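Local coordinates for protein Hsp70/Hsp90 co-chaperone CNS1 (Saccharomyces cerevisiae, PDB 6HFM) that serves as a co-chaperone that binds Hsp90 and Hsp70, stimulates the ATPase of Hsp70 SSA1 and takes part in a subset of Hsp90 functions, at residues T14-I18 against H122-E128; I18-T23 against D131-N137; N4-L9 against I35-M41; P50-P56 against A138-V144. All coordinates share one frame; numbering follows the deposited sequence.

Contact 1 of 4, residues T14-I18 against H122-E128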
# COMPACT_ATOMS: atom_id res chain seq x y z
N THR A 14 9.12 12.46 8.63
CA THR A 14 10.53 12.10 8.82
C THR A 14 10.74 11.40 10.17
O THR A 14 11.53 10.46 10.28
CB THR A 14 11.46 13.33 8.70
OG1 THR A 14 11.18 14.01 7.47
CG2 THR A 14 12.93 12.91 8.71
N LEU A 15 10.01 11.84 11.20
CA LEU A 15 10.05 11.17 12.51
C LEU A 15 9.62 9.71 12.39
O LEU A 15 10.20 8.83 13.01
CB LEU A 15 9.15 11.88 13.52
CG LEU A 15 9.08 11.26 14.92
CD1 LEU A 15 10.40 11.41 15.66
CD2 LEU A 15 7.94 11.88 15.71
N ARG A 16 8.60 9.48 11.56
CA ARG A 16 8.08 8.14 11.28
C ARG A 16 8.95 7.31 10.30
O ARG A 16 8.57 6.19 9.95
CB ARG A 16 6.66 8.26 10.72
CG ARG A 16 5.60 8.71 11.73
CD ARG A 16 4.33 9.10 11.01
NE ARG A 16 3.16 9.27 11.87
CZ ARG A 16 2.91 10.32 12.64
NH1 ARG A 16 3.78 11.32 12.76
NH2 ARG A 16 1.78 10.35 13.36
N ASN A 17 10.08 7.86 9.86
CA ASN A 17 11.03 7.21 8.96
C ASN A 17 10.39 6.75 7.64
O ASN A 17 10.77 5.72 7.08
CB ASN A 17 11.72 6.03 9.67
CG ASN A 17 12.99 5.58 8.96
OD1 ASN A 17 13.71 6.38 8.38
ND2 ASN A 17 13.25 4.27 9.00
N ILE A 18 9.45 7.54 7.13
CA ILE A 18 8.71 7.17 5.91
C ILE A 18 9.54 7.51 4.67
O ILE A 18 10.00 8.65 4.50
CB ILE A 18 7.32 7.85 5.84
CG1 ILE A 18 6.41 7.30 6.93
CG2 ILE A 18 6.65 7.63 4.47
CD1 ILE A 18 5.18 8.13 7.21
N HIS A 122 1.81 1.86 10.07
CA HIS A 122 2.82 2.65 10.79
C HIS A 122 4.10 1.84 11.00
O HIS A 122 5.19 2.32 10.70
CB HIS A 122 2.29 3.14 12.15
CG HIS A 122 3.33 3.80 13.01
ND1 HIS A 122 4.06 3.11 13.96
CD2 HIS A 122 3.78 5.08 13.05
CE1 HIS A 122 4.91 3.94 14.55
NE2 HIS A 122 4.76 5.14 14.02
N ASP A 123 3.95 0.63 11.54
CA ASP A 123 5.11 -0.20 11.84
C ASP A 123 5.86 -0.67 10.59
O ASP A 123 7.09 -0.70 10.59
CB ASP A 123 4.72 -1.38 12.75
CG ASP A 123 4.41 -0.94 14.19
OD1 ASP A 123 4.58 0.25 14.53
OD2 ASP A 123 4.01 -1.81 14.99
N ILE A 124 5.12 -1.01 9.53
CA ILE A 124 5.75 -1.41 8.26
C ILE A 124 6.57 -0.27 7.64
O ILE A 124 7.70 -0.48 7.21
CB ILE A 124 4.70 -1.93 7.25
CG1 ILE A 124 4.13 -3.26 7.74
CG2 ILE A 124 5.29 -2.09 5.84
CD1 ILE A 124 2.85 -3.68 7.05
N LEU A 125 6.01 0.94 7.62
CA LEU A 125 6.69 2.09 7.01
C LEU A 125 7.85 2.63 7.86
O LEU A 125 8.74 3.28 7.32
CB LEU A 125 5.69 3.22 6.72
CG LEU A 125 4.51 2.94 5.76
CD1 LEU A 125 3.61 4.16 5.64
CD2 LEU A 125 4.97 2.49 4.39
N LYS A 126 7.84 2.36 9.18
CA LYS A 126 8.87 2.88 10.09
C LYS A 126 10.21 2.12 10.05
O LYS A 126 11.26 2.70 10.33
CB LYS A 126 8.35 2.94 11.54
CG LYS A 126 9.31 3.64 12.51
CD LYS A 126 8.64 3.99 13.83
CE LYS A 126 9.62 4.68 14.77
NZ LYS A 126 10.03 6.03 14.30
N LYS A 127 10.17 0.83 9.72
CA LYS A 127 11.38 -0.01 9.75
C LYS A 127 12.45 0.51 8.79
O LYS A 127 12.15 0.88 7.65
CB LYS A 127 11.05 -1.45 9.39
CG LYS A 127 10.21 -2.18 10.43
CD LYS A 127 9.98 -3.63 10.04
CE LYS A 127 8.94 -4.28 10.94
NZ LYS A 127 8.51 -5.61 10.41
N GLU A 128 13.70 0.56 9.25
CA GLU A 128 14.82 0.97 8.40
C GLU A 128 15.12 -0.12 7.37
O GLU A 128 15.38 0.18 6.21
CB GLU A 128 16.07 1.30 9.24
CG GLU A 128 17.28 1.80 8.46
CD GLU A 128 17.04 3.07 7.64
OE1 GLU A 128 16.13 3.86 7.98
OE2 GLU A 128 17.77 3.28 6.66
O HOH W 1 5.52 5.01 9.81

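Contact 2 of 4, residues I18-T23 against D131-N137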
# COMPACT_ATOMS: atom_id res chain seq x y z
N ILE A 18 9.45 7.54 7.13
CA ILE A 18 8.71 7.17 5.91
C ILE A 18 9.54 7.51 4.67
O ILE A 18 10.00 8.65 4.50
CB ILE A 18 7.32 7.85 5.84
CG1 ILE A 18 6.41 7.30 6.93
CG2 ILE A 18 6.65 7.63 4.47
CD1 ILE A 18 5.18 8.13 7.21
N THR A 19 9.72 6.51 3.81
CA THR A 19 10.32 6.69 2.49
C THR A 19 9.19 6.93 1.49
O THR A 19 8.23 6.18 1.48
CB THR A 19 11.10 5.42 2.09
OG1 THR A 19 12.06 5.10 3.11
CG2 THR A 19 11.82 5.60 0.76
N ASN A 20 9.30 7.98 0.68
CA ASN A 20 8.33 8.23 -0.41
C ASN A 20 9.02 8.17 -1.76
O ASN A 20 10.04 8.83 -1.97
CB ASN A 20 7.61 9.58 -0.26
CG ASN A 20 6.54 9.78 -1.31
OD1 ASN A 20 5.74 8.88 -1.59
ND2 ASN A 20 6.51 10.97 -1.92
N ILE A 21 8.44 7.39 -2.67
CA ILE A 21 8.95 7.26 -4.03
C ILE A 21 7.94 7.89 -4.99
O ILE A 21 6.78 7.47 -5.03
CB ILE A 21 9.16 5.77 -4.42
CG1 ILE A 21 10.20 5.09 -3.51
CG2 ILE A 21 9.57 5.63 -5.89
CD1 ILE A 21 11.58 5.70 -3.51
N LYS A 22 8.38 8.88 -5.77
CA LYS A 22 7.52 9.48 -6.79
C LYS A 22 7.63 8.69 -8.10
O LYS A 22 8.73 8.26 -8.48
CB LYS A 22 7.87 10.95 -6.99
CG LYS A 22 7.48 11.78 -5.77
CD LYS A 22 7.93 13.22 -5.86
CE LYS A 22 7.61 13.94 -4.56
NZ LYS A 22 7.86 15.39 -4.65
N THR A 23 6.48 8.48 -8.75
CA THR A 23 6.41 7.74 -10.01
C THR A 23 6.03 8.70 -11.14
O THR A 23 5.49 9.78 -10.89
CB THR A 23 5.43 6.54 -9.94
OG1 THR A 23 4.08 6.99 -9.82
CG2 THR A 23 5.78 5.63 -8.77
N ASP A 131 12.99 -1.72 3.92
CA ASP A 131 12.54 -0.36 3.61
C ASP A 131 11.35 -0.45 2.66
O ASP A 131 11.53 -0.73 1.47
CB ASP A 131 13.70 0.44 3.00
CG ASP A 131 13.44 1.95 2.93
OD1 ASP A 131 12.33 2.42 3.28
OD2 ASP A 131 14.37 2.68 2.52
N VAL A 132 10.15 -0.21 3.18
CA VAL A 132 8.89 -0.32 2.43
C VAL A 132 8.31 1.09 2.24
O VAL A 132 7.81 1.67 3.22
CB VAL A 132 7.88 -1.22 3.18
CG1 VAL A 132 6.54 -1.28 2.45
CG2 VAL A 132 8.45 -2.63 3.35
N PRO A 133 8.37 1.65 1.01
CA PRO A 133 7.93 3.03 0.82
C PRO A 133 6.44 3.26 0.54
O PRO A 133 5.72 2.34 0.12
CB PRO A 133 8.73 3.50 -0.42
CG PRO A 133 9.69 2.42 -0.73
CD PRO A 133 9.10 1.16 -0.18
N LEU A 134 6.01 4.50 0.76
CA LEU A 134 4.86 5.05 0.07
C LEU A 134 5.25 5.31 -1.39
O LEU A 134 6.42 5.58 -1.70
CB LEU A 134 4.38 6.35 0.72
CG LEU A 134 3.84 6.29 2.15
CD1 LEU A 134 3.48 7.70 2.62
CD2 LEU A 134 2.63 5.38 2.24
N PHE A 135 4.25 5.22 -2.27
CA PHE A 135 4.40 5.58 -3.68
C PHE A 135 3.44 6.73 -3.95
O PHE A 135 2.23 6.58 -3.77
CB PHE A 135 4.15 4.37 -4.58
CG PHE A 135 5.28 3.38 -4.56
CD1 PHE A 135 6.31 3.45 -5.50
CD2 PHE A 135 5.37 2.41 -3.57
CE1 PHE A 135 7.38 2.57 -5.46
CE2 PHE A 135 6.43 1.53 -3.53
CZ PHE A 135 7.44 1.61 -4.47
N ASP A 136 3.98 7.90 -4.31
CA ASP A 136 3.19 9.11 -4.55
C ASP A 136 2.34 9.47 -3.31
O ASP A 136 1.17 9.83 -3.43
CB ASP A 136 2.33 8.93 -5.81
CG ASP A 136 3.16 8.49 -7.00
OD1 ASP A 136 4.03 9.29 -7.43
OD2 ASP A 136 2.96 7.36 -7.49
N ASN A 137 2.96 9.34 -2.14
CA ASN A 137 2.32 9.62 -0.84
C ASN A 137 1.06 8.80 -0.58
O ASN A 137 0.12 9.27 0.07
CB ASN A 137 2.07 11.14 -0.66
CG ASN A 137 3.29 11.88 -0.11
OD1 ASN A 137 4.14 11.31 0.58
ND2 ASN A 137 3.36 13.17 -0.42
O HOH W 2 8.81 3.91 4.59

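Contact 3 of 4, residues N4-L9 against I35-M41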
# COMPACT_ATOMS: atom_id res chain seq x y z
N ASN A 4 2.96 26.43 7.69
CA ASN A 4 2.86 25.80 9.02
C ASN A 4 2.37 24.34 9.01
O ASN A 4 3.01 23.47 9.61
CB ASN A 4 1.99 26.65 9.98
CG ASN A 4 0.76 27.26 9.30
OD1 ASN A 4 -0.00 26.57 8.63
ND2 ASN A 4 0.58 28.57 9.47
N LYS A 5 1.26 24.09 8.31
CA LYS A 5 0.70 22.73 8.18
C LYS A 5 1.62 21.81 7.38
O LYS A 5 1.82 20.64 7.75
CB LYS A 5 -0.67 22.77 7.51
CG LYS A 5 -1.39 21.42 7.50
CD LYS A 5 -2.63 21.41 6.61
CE LYS A 5 -3.86 21.92 7.33
NZ LYS A 5 -5.09 21.56 6.57
N LYS A 6 2.16 22.35 6.30
CA LYS A 6 3.01 21.58 5.39
C LYS A 6 4.33 21.19 6.06
O LYS A 6 4.76 20.04 5.97
CB LYS A 6 3.23 22.38 4.11
CG LYS A 6 1.94 22.60 3.32
CD LYS A 6 2.11 23.53 2.13
CE LYS A 6 0.80 23.68 1.37
NZ LYS A 6 0.94 24.58 0.19
N ILE A 7 4.96 22.12 6.77
CA ILE A 7 6.22 21.84 7.47
C ILE A 7 6.00 20.85 8.62
O ILE A 7 6.85 20.00 8.87
CB ILE A 7 6.91 23.15 7.95
CG1 ILE A 7 7.33 24.01 6.74
CG2 ILE A 7 8.13 22.85 8.81
CD1 ILE A 7 8.47 23.46 5.89
N MET A 8 4.86 20.96 9.32
CA MET A 8 4.53 19.99 10.38
C MET A 8 4.40 18.58 9.82
O MET A 8 4.92 17.63 10.42
CB MET A 8 3.23 20.36 11.09
CG MET A 8 2.81 19.39 12.19
SD MET A 8 4.00 19.26 13.54
CE MET A 8 3.61 20.79 14.39
N LEU A 9 3.70 18.44 8.70
CA LEU A 9 3.53 17.13 8.08
C LEU A 9 4.87 16.52 7.68
O LEU A 9 5.11 15.34 7.95
CB LEU A 9 2.61 17.22 6.86
CG LEU A 9 2.30 15.92 6.11
CD1 LEU A 9 1.65 14.89 7.03
CD2 LEU A 9 1.40 16.21 4.92
N ILE A 35 -2.89 13.58 1.80
CA ILE A 35 -2.22 12.92 2.92
C ILE A 35 -2.19 13.96 4.04
O ILE A 35 -1.93 15.13 3.77
CB ILE A 35 -0.79 12.40 2.55
CG1 ILE A 35 -0.10 11.74 3.76
CG2 ILE A 35 0.08 13.50 1.96
CD1 ILE A 35 1.15 10.95 3.41
N ARG A 36 -2.52 13.55 5.26
CA ARG A 36 -2.63 14.51 6.37
C ARG A 36 -2.55 13.86 7.74
O ARG A 36 -2.83 12.67 7.88
CB ARG A 36 -3.95 15.29 6.26
CG ARG A 36 -5.20 14.48 6.58
CD ARG A 36 -6.47 15.29 6.33
NE ARG A 36 -7.56 14.87 7.21
CZ ARG A 36 -8.27 13.75 7.07
NH1 ARG A 36 -8.02 12.89 6.08
NH2 ARG A 36 -9.24 13.47 7.94
N LEU A 37 -2.17 14.67 8.72
CA LEU A 37 -2.36 14.33 10.13
C LEU A 37 -3.80 14.65 10.50
O LEU A 37 -4.32 15.70 10.12
CB LEU A 37 -1.42 15.16 11.01
CG LEU A 37 0.07 14.84 10.86
CD1 LEU A 37 0.93 15.96 11.43
CD2 LEU A 37 0.41 13.51 11.52
N GLU A 38 -4.44 13.75 11.26
CA GLU A 38 -5.83 13.93 11.68
C GLU A 38 -6.02 15.27 12.39
O GLU A 38 -6.99 15.98 12.14
CB GLU A 38 -6.30 12.77 12.55
CG GLU A 38 -7.80 12.71 12.74
CD GLU A 38 -8.30 11.38 13.27
OE1 GLU A 38 -9.50 11.09 13.07
OE2 GLU A 38 -7.51 10.62 13.89
N ASP A 39 -5.07 15.61 13.26
CA ASP A 39 -4.99 16.94 13.88
C ASP A 39 -3.76 17.62 13.28
O ASP A 39 -2.64 17.24 13.62
CB ASP A 39 -4.86 16.82 15.40
CG ASP A 39 -6.13 16.32 16.06
OD1 ASP A 39 -6.12 16.11 17.29
OD2 ASP A 39 -7.16 16.14 15.36
N PRO A 40 -3.95 18.60 12.38
CA PRO A 40 -2.80 19.10 11.58
C PRO A 40 -1.62 19.68 12.36
O PRO A 40 -0.50 19.68 11.83
CB PRO A 40 -3.43 20.19 10.70
CG PRO A 40 -4.88 19.88 10.66
CD PRO A 40 -5.21 19.26 11.98
N MET A 41 -1.85 20.17 13.57
CA MET A 41 -0.77 20.72 14.41
C MET A 41 -0.29 19.78 15.52
O MET A 41 0.40 20.22 16.44
CB MET A 41 -1.19 22.09 14.97
CG MET A 41 -1.35 23.15 13.90
SD MET A 41 0.21 23.52 13.08
CE MET A 41 -0.27 23.28 11.38
O HOH W 3 0.09 18.94 9.18

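Contact 4 of 4, residues P50-P56 against A138-V144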
# COMPACT_ATOMS: atom_id res chain seq x y z
N PRO A 50 -3.99 7.72 1.31
CA PRO A 50 -4.77 6.86 0.44
C PRO A 50 -4.09 5.51 0.23
O PRO A 50 -2.91 5.34 0.55
CB PRO A 50 -4.82 7.64 -0.89
CG PRO A 50 -4.11 8.94 -0.64
CD PRO A 50 -3.22 8.70 0.53
N ALA A 51 -4.84 4.55 -0.31
CA ALA A 51 -4.32 3.23 -0.66
C ALA A 51 -4.80 2.77 -2.03
O ALA A 51 -5.99 2.87 -2.35
CB ALA A 51 -4.70 2.21 0.40
N LEU A 52 -3.85 2.26 -2.82
CA LEU A 52 -4.14 1.49 -4.03
C LEU A 52 -4.01 0.02 -3.67
O LEU A 52 -2.96 -0.41 -3.17
CB LEU A 52 -3.17 1.86 -5.15
CG LEU A 52 -3.32 3.26 -5.74
CD1 LEU A 52 -2.14 3.59 -6.64
CD2 LEU A 52 -4.62 3.39 -6.51
N ILE A 53 -5.06 -0.76 -3.92
CA ILE A 53 -5.07 -2.19 -3.62
C ILE A 53 -5.16 -2.92 -4.95
O ILE A 53 -6.18 -2.88 -5.62
CB ILE A 53 -6.23 -2.58 -2.67
CG1 ILE A 53 -6.15 -1.76 -1.37
CG2 ILE A 53 -6.18 -4.07 -2.34
CD1 ILE A 53 -7.11 -0.59 -1.34
N MET A 54 -4.06 -3.58 -5.33
CA MET A 54 -3.93 -4.23 -6.63
C MET A 54 -4.27 -5.71 -6.50
O MET A 54 -3.85 -6.37 -5.55
CB MET A 54 -2.49 -4.11 -7.15
CG MET A 54 -1.86 -2.73 -7.06
SD MET A 54 -2.83 -1.43 -7.84
CE MET A 54 -2.78 -1.94 -9.55
N TYR A 55 -5.04 -6.22 -7.47
CA TYR A 55 -5.32 -7.66 -7.59
C TYR A 55 -4.76 -8.10 -8.95
O TYR A 55 -5.52 -8.25 -9.92
CB TYR A 55 -6.83 -7.92 -7.50
CG TYR A 55 -7.51 -7.28 -6.31
CD1 TYR A 55 -7.46 -7.87 -5.05
CD2 TYR A 55 -8.22 -6.09 -6.45
CE1 TYR A 55 -8.09 -7.29 -3.96
CE2 TYR A 55 -8.86 -5.51 -5.37
CZ TYR A 55 -8.78 -6.11 -4.12
OH TYR A 55 -9.40 -5.53 -3.04
N PRO A 56 -3.43 -8.30 -9.04
CA PRO A 56 -2.80 -8.52 -10.35
C PRO A 56 -3.27 -9.78 -11.10
O PRO A 56 -3.35 -9.76 -12.33
CB PRO A 56 -1.30 -8.60 -10.02
CG PRO A 56 -1.22 -8.86 -8.55
CD PRO A 56 -2.43 -8.22 -7.96
N ALA A 138 1.06 7.56 -1.07
CA ALA A 138 -0.04 6.63 -0.88
C ALA A 138 0.48 5.20 -0.70
O ALA A 138 1.55 4.84 -1.20
CB ALA A 138 -1.01 6.70 -2.05
N LEU A 139 -0.28 4.38 0.02
CA LEU A 139 0.01 2.96 0.12
C LEU A 139 -0.22 2.30 -1.24
O LEU A 139 -1.09 2.72 -2.00
CB LEU A 139 -0.89 2.28 1.16
CG LEU A 139 -0.70 2.69 2.61
CD1 LEU A 139 -1.85 2.17 3.47
CD2 LEU A 139 0.65 2.20 3.13
N LYS A 140 0.58 1.28 -1.53
CA LYS A 140 0.35 0.39 -2.66
C LYS A 140 0.56 -1.04 -2.16
O LYS A 140 1.64 -1.38 -1.69
CB LYS A 140 1.29 0.71 -3.82
CG LYS A 140 1.13 -0.20 -5.04
CD LYS A 140 1.83 0.35 -6.28
CE LYS A 140 3.34 0.50 -6.12
NZ LYS A 140 4.12 -0.76 -5.87
N ILE A 141 -0.50 -1.85 -2.22
CA ILE A 141 -0.44 -3.25 -1.77
C ILE A 141 -0.94 -4.15 -2.89
O ILE A 141 -1.74 -3.73 -3.74
CB ILE A 141 -1.20 -3.49 -0.43
CG1 ILE A 141 -2.72 -3.42 -0.59
CG2 ILE A 141 -0.74 -2.49 0.63
CD1 ILE A 141 -3.47 -3.94 0.62
N TYR A 142 -0.45 -5.39 -2.88
CA TYR A 142 -0.85 -6.42 -3.83
C TYR A 142 -1.50 -7.55 -3.06
O TYR A 142 -0.87 -8.14 -2.17
CB TYR A 142 0.36 -6.94 -4.62
CG TYR A 142 1.10 -5.85 -5.38
CD1 TYR A 142 0.77 -5.54 -6.70
CD2 TYR A 142 2.11 -5.10 -4.76
CE1 TYR A 142 1.43 -4.52 -7.39
CE2 TYR A 142 2.77 -4.09 -5.44
CZ TYR A 142 2.43 -3.80 -6.75
OH TYR A 142 3.10 -2.79 -7.41
N ILE A 143 -2.75 -7.87 -3.38
CA ILE A 143 -3.47 -8.97 -2.75
C ILE A 143 -3.49 -10.14 -3.74
O ILE A 143 -4.04 -10.02 -4.83
CB ILE A 143 -4.88 -8.53 -2.28
CG1 ILE A 143 -4.73 -7.55 -1.11
CG2 ILE A 143 -5.72 -9.74 -1.87
CD1 ILE A 143 -6.03 -6.98 -0.57
N VAL A 144 -2.84 -11.24 -3.35
CA VAL A 144 -2.67 -12.41 -4.23
C VAL A 144 -2.96 -13.69 -3.45
O VAL A 144 -2.40 -13.89 -2.38
CB VAL A 144 -1.22 -12.48 -4.79
CG1 VAL A 144 -1.06 -13.65 -5.76
CG2 VAL A 144 -0.86 -11.18 -5.50

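Contact 1 of 4, residues T14-I18 against H122-E128
N17 lays its carboxamide across the C-terminal end of helix 121-126, where ND2 donates to two acceptors. One bond runs almost straight to K126 O (2.9 Å, N-H...O angle 170°), the donor standing above the carbonyl plane although the acceptor lies in the plane of the amide. The other reaches E128 OE1 at 3.1 Å, on the anti side of a carboxylate that is nearly coplanar with the amide. With CG anti to the backbone N (chi1 -163°), the N17 amide extends toward these two acceptors, and the pair of bonds should fix its rotation. N17 ends its own helix in a Schellman motif with positive phi; just before it, R16 O meets K126 CA at 3.3 Å in a CA-H...O contact. One water donates to both R16 O and H122 O, bridging the backbones. Apolar contact is added by I18 CG1, 4.1 Å from L125 CB, while R16 CG meets the edge of the H122 imidazole, whose ND1 is held by D123 OD1. N17 and L125 belong to the magnesium site of this crystal, and the 3.2 Å between N17 O and L125 O, two acceptors, is consistent with carbonyls sharing the ion. The contact thus joins the ends of helices 4-15 and 121-126; the R16 guanidinium is bound by E69 (salt bridge) and by F43 O, and I18 and L125 continue onto strands 47-55 and 134-135.

Contact 2 of 4, residues I18-T23 against D131-N137
Chi1 of -55° sets T19 OG1 beside its own backbone N, from where it donates to D131 OD1 (2.7 Å) on the syn lone pair, while T19 CG2 lies alongside the P133 ring. The D131 side chain is also about 3 Å from the bound magnesium ion. At the other end T23 OG1 sits between its backbone N and carbonyl carbon (chi1 68°) and gives a 2.6 Å bond to D136 OD2. The T23 backbone N reaches the second oxygen, D136 OD1, at 2.9 Å, so that both carboxylate oxygens are gripped on their syn sides by one residue. Between these ends runs a short two-stranded parallel sheet, N20 bridging to L134 and I21 to F135. T19 O accepts from L134 N, I21 N donates to L134 O, and I21 O takes D136 N. Past the last backbone bond, N20 OD1 accepts from N137 N at 2.9 Å; the two side chains cross at about a right angle, with their amide planes 12° apart. On one face I18 CG2 touches L134 CD1 at 3.7 Å; on the other, I21 lies alongside P133 and F135, its CG2 3.8 Å from F135 CE1, and T23 CG2 meets the edge of the same ring. F135 also makes a cation-pi contact with K140, and M13 of helix 4-15 packs on I18, L134 and N137.

Contact 3 of 4, residues N4-L9 against I35-M41
This is a largely apolar surface contact in which the first turns of helix 4-15 lie against the short strand 36-37 and the turn that follows it, at the periphery of the domain. M8 is central: its CG comes within 3.3 Å of P40 O and also touches L37 CD1 at 4.0 Å, the M8 and L37 side chains crossing at about a right angle. Bends at chi2 and chi3 (61° and 77°) curl the thioether round, bringing CE over the backbone of M41. L9, one residue on, slides past L37 in the opposite direction; its CD1 is 4.1 Å from L37 CG, and its other branch, CD2, approaches I35 O. The strand they cover is an edge strand of the mixed sheet, paired antiparallel with strand 47-55, and L9 and I35 both reach L47 of that neighbour. An alanine in place of M8 would lose the bent thioether arm and is likely to open a gap beside L37 CD1 and P40 O. Nearer the N-terminus, the K5 aliphatic chain runs beside the P40 ring, with CE 3.8 Å from P40 CB, while the M41 methyl returns to the helix and presses on K5 CA at 3.4 Å. A water that donates to K5 O and to P40 O, each at 2.8 Å, links the helix to the turn. R36 directs its guanidinium elsewhere, to a salt bridge with E66 on strand 60-68.

Contact 4 of 4, residues P50-P56 against A138-V144
M54 CB and CG pack on Y142 CD1 and CE1, CB only 3.6 Å from CD1, the two side chains running together on the same face of a parallel strand pair. P56 CG is 4.3 Å from Y142 CD1 and packs across V144 CG2. On the opposite face I53 stands alongside I141, their CG1 atoms 3.9 Å apart, and I53 CG2 is pressed tightly against I143 CD1 (3.4 Å). I141 can offer CG1 to I53 because that branch sits between its own N and carbonyl carbon (chi1 72°), and Y55 CE1 lies 3.8 Å from I143 CB. Behind these side chains stands an unbroken parallel ladder: P50 O, L52 O and M54 O accept from L139 N, I141 N and I143 N, while L52 N and M54 N return bonds to L139 O and I141 O. K140 NZ, which also has a salt bridge to E106, donates to Y142 OH at 2.7 Å and positions the phenol. A leucine in place of Y142 would probably leave K140 without this acceptor and M54 CB and CG without the ring carbons they pack on. The two strands are central in the mixed sheet, 47-55 pairing further with 60-68 and 139-145 with 101-106; helix 73-82 covers the I53, I141 and I143 face, and on the M54 and Y142 face of the sheet W152 and W156 meet the Y142 ring, W156 edge-to-face.

Overall arrangement
All four contacts lie in the C-terminal wheel domain construct. Contact 4 is at its centre, in the mixed sheet, and contact 3 reaches the same sheet through strand 36-37, the neighbour of 47-55, although their centres are about 25 Å apart. Contacts 1 and 2 are close, about 11 Å between centres; they share I18, and L125 packs on V132 and L134. Contacts 1 and 3 both use helix 4-15, with centres about 17 Å apart. Every pair alternates along the chain except contacts 3 and 4, which are in series; contacts 1 and 2 each bring the N-terminal region to residues more than 100 positions later. The N-terminal helix and strand are thereby tied to the sheet core.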